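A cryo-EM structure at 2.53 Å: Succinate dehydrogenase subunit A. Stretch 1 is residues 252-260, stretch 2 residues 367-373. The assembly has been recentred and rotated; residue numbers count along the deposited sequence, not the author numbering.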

ATOM      1  N   GLY A 252       9.134  19.426  -7.592  1.00 40.65           N
ATOM      2  CA  GLY A 252       8.525  18.134  -7.845  1.00 40.65           C
ATOM      3  C   GLY A 252       8.702  17.709  -9.287  1.00 40.65           C
ATOM      4  O   GLY A 252       8.650  18.548 -10.189  1.00 40.65           O
ATOM      5  N   MET A 253       8.903  16.414  -9.520  1.00 42.01           N
ATOM      6  CA  MET A 253       9.145  15.918 -10.869  1.00 42.01           C
ATOM      7  C   MET A 253       7.948  16.207 -11.767  1.00 42.01           C
ATOM      8  O   MET A 253       6.800  16.009 -11.370  1.00 42.01           O
ATOM      9  CB  MET A 253       9.419  14.416 -10.824  1.00 42.01           C
ATOM     10  CG  MET A 253      10.673  14.037 -10.060  1.00 42.01           C
ATOM     11  SD  MET A 253      12.178  14.321 -11.002  1.00 42.01           S
ATOM     12  CE  MET A 253      11.906  13.254 -12.414  1.00 42.01           C
ATOM     13  N   VAL A 254       8.213  16.691 -12.985  1.00 40.48           N
ATOM     14  CA  VAL A 254       7.156  17.119 -13.891  1.00 40.48           C
ATOM     15  C   VAL A 254       7.117  16.302 -15.179  1.00 40.48           C
ATOM     16  O   VAL A 254       6.031  15.940 -15.644  1.00 40.48           O
ATOM     17  CB  VAL A 254       7.239  18.636 -14.202  1.00 40.48           C
ATOM     18  CG1 VAL A 254       7.284  19.443 -12.919  1.00 40.48           C
ATOM     19  CG2 VAL A 254       8.425  18.981 -15.092  1.00 40.48           C
ATOM     20  N   TRP A 255       8.269  16.010 -15.796  1.00 40.58           N
ATOM     21  CA  TRP A 255       8.140  15.399 -17.119  1.00 40.58           C
ATOM     22  C   TRP A 255       7.770  13.920 -17.074  1.00 40.58           C
ATOM     23  O   TRP A 255       6.715  13.552 -17.605  1.00 40.58           O
ATOM     24  CB  TRP A 255       9.407  15.558 -17.961  1.00 40.58           C
ATOM     25  CG  TRP A 255       9.498  14.536 -19.063  1.00 40.58           C
ATOM     26  CD1 TRP A 255      10.541  13.693 -19.310  1.00 40.58           C
ATOM     27  CD2 TRP A 255       8.511  14.254 -20.068  1.00 40.58           C
ATOM     28  NE1 TRP A 255      10.265  12.901 -20.395  1.00 40.58           N
ATOM     29  CE2 TRP A 255       9.025  13.225 -20.879  1.00 40.58           C
ATOM     30  CE3 TRP A 255       7.242  14.768 -20.354  1.00 40.58           C
ATOM     31  CZ2 TRP A 255       8.317  12.703 -21.960  1.00 40.58           C
ATOM     32  CZ3 TRP A 255       6.540  14.246 -21.425  1.00 40.58           C
ATOM     33  CH2 TRP A 255       7.080  13.226 -22.216  1.00 40.58           C
ATOM     34  N   PRO A 256       8.589  13.030 -16.470  1.00 37.48           N
ATOM     35  CA  PRO A 256       8.295  11.598 -16.610  1.00 37.48           C
ATOM     36  C   PRO A 256       6.948  11.279 -15.997  1.00 37.48           C
ATOM     37  O   PRO A 256       6.780  11.389 -14.782  1.00 37.48           O
ATOM     38  CB  PRO A 256       9.449  10.910 -15.863  1.00 37.48           C
ATOM     39  CG  PRO A 256      10.461  11.972 -15.611  1.00 37.48           C
ATOM     40  CD  PRO A 256       9.706  13.255 -15.536  1.00 37.48           C
ATOM     41  N   LEU A 257       5.975  10.902 -16.830  1.00 32.08           N
ATOM     42  CA  LEU A 257       4.612  10.756 -16.335  1.00 32.08           C
ATOM     43  C   LEU A 257       4.527   9.742 -15.207  1.00 32.08           C
ATOM     44  O   LEU A 257       3.685   9.885 -14.318  1.00 32.08           O
ATOM     45  CB  LEU A 257       3.667  10.376 -17.472  1.00 32.08           C
ATOM     46  CG  LEU A 257       3.569  11.387 -18.613  1.00 32.08           C
ATOM     47  CD1 LEU A 257       2.536  10.946 -19.632  1.00 32.08           C
ATOM     48  CD2 LEU A 257       3.241  12.770 -18.074  1.00 32.08           C
ATOM     49  N   SER A 258       5.400   8.733 -15.206  1.00 33.33           N
ATOM     50  CA  SER A 258       5.397   7.759 -14.120  1.00 33.33           C
ATOM     51  C   SER A 258       5.665   8.414 -12.771  1.00 33.33           C
ATOM     52  O   SER A 258       5.192   7.924 -11.739  1.00 33.33           O
ATOM     53  CB  SER A 258       6.427   6.667 -14.399  1.00 33.33           C
ATOM     54  OG  SER A 258       7.663   7.228 -14.797  1.00 33.33           O
ATOM     55  N   VAL A 259       6.416   9.513 -12.756  1.00 36.35           N
ATOM     56  CA  VAL A 259       6.669  10.291 -11.542  1.00 36.35           C
ATOM     57  C   VAL A 259       6.418  11.757 -11.893  1.00 36.35           C
ATOM     58  O   VAL A 259       7.313  12.472 -12.353  1.00 36.35           O
ATOM     59  CB  VAL A 259       8.080  10.069 -10.982  1.00 36.35           C
ATOM     60  CG1 VAL A 259       8.199   8.671 -10.422  1.00 36.35           C
ATOM     61  CG2 VAL A 259       9.135  10.222 -12.074  1.00 36.35           C
ATOM     62  N   LYS A 260       5.194  12.227 -11.658  1.00 35.28           N
ATOM     63  CA  LYS A 260       4.800  13.559 -12.093  1.00 35.28           C
ATOM     64  C   LYS A 260       4.320  14.452 -10.958  1.00 35.28           C
ATOM     65  O   LYS A 260       4.029  15.630 -11.195  1.00 35.28           O
ATOM     66  CB  LYS A 260       3.705  13.466 -13.165  1.00 35.28           C
ATOM     67  CG  LYS A 260       3.631  14.670 -14.082  1.00 35.28           C
ATOM     68  CD  LYS A 260       2.208  14.964 -14.502  1.00 35.28           C
ATOM     69  CE  LYS A 260       2.090  16.364 -15.071  1.00 35.28           C
ATOM     70  NZ  LYS A 260       0.689  16.683 -15.459  1.00 35.28           N
TER
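Stretch 2, residues 367-373: QFIELAE

Most of stretch 2 is helix, continuing one that begins earlier in the chain, and it lies against a stretch 1 that starts as the end of a strand, at Gly 252 and Met 253, and then loops back on itself. The loop is drawn tight by a type I beta turn from Pro 256 to Val 259, closed by a hydrogen bond from Val 259 N to Pro 256 O at 2.8 Å. Read from Phe 368 to Ala 372, the helix passes from Met 253 at the strand end to Pro 256 and Ser 258 at the turn. The backbones come nearest at Ser 258 and Ala 372, whose CA atoms are 5.9 Å apart.

The small side chains of Ser 258 and Ala 372 leave room for so close an approach. Ala 372 presents a lone methyl group, and three side chains of the loop gather round it: Val 259 CG2 lies 3.7 Å from Ala 372 CB, Ser 258 OG 3.5 Å from Ala 372 CB, and Pro 256 CB 4.2 Å from Ala 372 CB. The methyl is thus a low bump set in a shallow cup. Ser 258 also brings its OG to 3.3 Å from Leu 371 O; no hydrogen bond joins this pair, and the hydroxyl is satisfied elsewhere in the structure.

Val 259 is the main bump of the loop. Its CA-to-CB bond points toward the helix, and its branching at CB gives it two methyls to pack with: while CG2 meets Ala 372, Val 259 CG1 settles 3.6 Å from Leu 371 CD2 and, more loosely, 4.5 Å from Phe 368 CE1. The valine thus fills the hollow among three side chains of stretch 2, Phe 368, Leu 371 and Ala 372, which the helical repeat of three to four residues brings together.

The CA-to-CB bond of Phe 368 points sideways, but the end of the side chain comes nearer, bringing the ring to Met 253. There Met 253 CG is 3.5 Å from Phe 368 CZ, and Met 253 SD stands 4.8 Å from the centroid of the Phe 368 ring, in an oblique approach. Methionine, unbranched and flexible, can bend to the contour of a flat ring, here with all three chi angles in m. The contact is mostly apolar, with no hydrogen bond between the stretches, so their fit rests on shape, and 313 Å² of surface is buried in all. After Ala 372, Glu 373 is the first residue to leave helical phi/psi, with a positive phi.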

ATOM      1  N   GLN A 367      13.441   4.167  -5.959  1.00 53.14           N
ATOM      2  CA  GLN A 367      12.122   4.413  -6.525  1.00 53.14           C
ATOM      3  C   GLN A 367      12.231   5.005  -7.921  1.00 53.14           C
ATOM      4  O   GLN A 367      11.543   4.565  -8.851  1.00 53.14           O
ATOM      5  CB  GLN A 367      11.326   5.342  -5.611  1.00 53.14           C
ATOM      6  CG  GLN A 367       9.860   5.467  -5.975  1.00 53.14           C
ATOM      7  CD  GLN A 367       9.211   6.681  -5.346  1.00 53.14           C
ATOM      8  OE1 GLN A 367       9.894   7.578  -4.855  1.00 53.14           O
ATOM      9  NE2 GLN A 367       7.884   6.715  -5.353  1.00 53.14           N
ATOM     10  N   PHE A 368      13.109   5.994  -8.095  1.00 52.20           N
ATOM     11  CA  PHE A 368      13.216   6.647  -9.393  1.00 52.20           C
ATOM     12  C   PHE A 368      13.767   5.695 -10.444  1.00 52.20           C
ATOM     13  O   PHE A 368      13.278   5.674 -11.579  1.00 52.20           O
ATOM     14  CB  PHE A 368      14.086   7.897  -9.280  1.00 52.20           C
ATOM     15  CG  PHE A 368      13.325   9.124  -8.862  1.00 52.20           C
ATOM     16  CD1 PHE A 368      12.166   9.012  -8.117  1.00 52.20           C
ATOM     17  CD2 PHE A 368      13.768  10.385  -9.213  1.00 52.20           C
ATOM     18  CE1 PHE A 368      11.466  10.132  -7.728  1.00 52.20           C
ATOM     19  CE2 PHE A 368      13.072  11.508  -8.827  1.00 52.20           C
ATOM     20  CZ  PHE A 368      11.919  11.380  -8.084  1.00 52.20           C
ATOM     21  N   ILE A 369      14.760   4.877 -10.083  1.00 51.70           N
ATOM     22  CA  ILE A 369      15.341   3.976 -11.072  1.00 51.70           C
ATOM     23  C   ILE A 369      14.346   2.883 -11.453  1.00 51.70           C
ATOM     24  O   ILE A 369      14.270   2.484 -12.622  1.00 51.70           O
ATOM     25  CB  ILE A 369      16.681   3.399 -10.570  1.00 51.70           C
ATOM     26  CG1 ILE A 369      17.429   2.721 -11.716  1.00 51.70           C
ATOM     27  CG2 ILE A 369      16.484   2.404  -9.447  1.00 51.70           C
ATOM     28  CD1 ILE A 369      17.875   3.676 -12.795  1.00 51.70           C
ATOM     29  N   GLU A 370      13.557   2.386 -10.493  1.00 46.64           N
ATOM     30  CA  GLU A 370      12.630   1.310 -10.827  1.00 46.64           C
ATOM     31  C   GLU A 370      11.338   1.811 -11.458  1.00 46.64           C
ATOM     32  O   GLU A 370      10.626   1.015 -12.077  1.00 46.64           O
ATOM     33  CB  GLU A 370      12.285   0.475  -9.588  1.00 46.64           C
ATOM     34  CG  GLU A 370      11.595   1.224  -8.460  1.00 46.64           C
ATOM     35  CD  GLU A 370      10.090   1.297  -8.626  1.00 46.64           C
ATOM     36  OE1 GLU A 370       9.534   0.476  -9.386  1.00 46.64           O
ATOM     37  OE2 GLU A 370       9.463   2.172  -7.994  1.00 46.64           O
ATOM     38  N   LEU A 371      11.014   3.093 -11.322  1.00 42.87           N
ATOM     39  CA  LEU A 371       9.737   3.596 -11.805  1.00 42.87           C
ATOM     40  C   LEU A 371       9.843   4.451 -13.057  1.00 42.87           C
ATOM     41  O   LEU A 371       8.966   4.374 -13.919  1.00 42.87           O
ATOM     42  CB  LEU A 371       9.044   4.396 -10.697  1.00 42.87           C
ATOM     43  CG  LEU A 371       7.558   4.694 -10.877  1.00 42.87           C
ATOM     44  CD1 LEU A 371       6.806   3.414 -11.176  1.00 42.87           C
ATOM     45  CD2 LEU A 371       7.009   5.345  -9.628  1.00 42.87           C
ATOM     46  N   ALA A 372      10.888   5.265 -13.194  1.00 45.18           N
ATOM     47  CA  ALA A 372      11.028   6.144 -14.345  1.00 45.18           C
ATOM     48  C   ALA A 372      12.275   5.866 -15.168  1.00 45.18           C
ATOM     49  O   ALA A 372      12.530   6.586 -16.138  1.00 45.18           O
ATOM     50  CB  ALA A 372      11.029   7.608 -13.892  1.00 45.18           C
ATOM     51  N   GLU A 373      13.056   4.844 -14.808  1.00 50.15           N
ATOM     52  CA  GLU A 373      14.325   4.542 -15.472  1.00 50.15           C
ATOM     53  C   GLU A 373      15.252   5.756 -15.464  1.00 50.15           C
ATOM     54  O   GLU A 373      15.994   6.001 -16.416  1.00 50.15           O
ATOM     55  CB  GLU A 373      14.102   4.033 -16.897  1.00 50.15           C
TER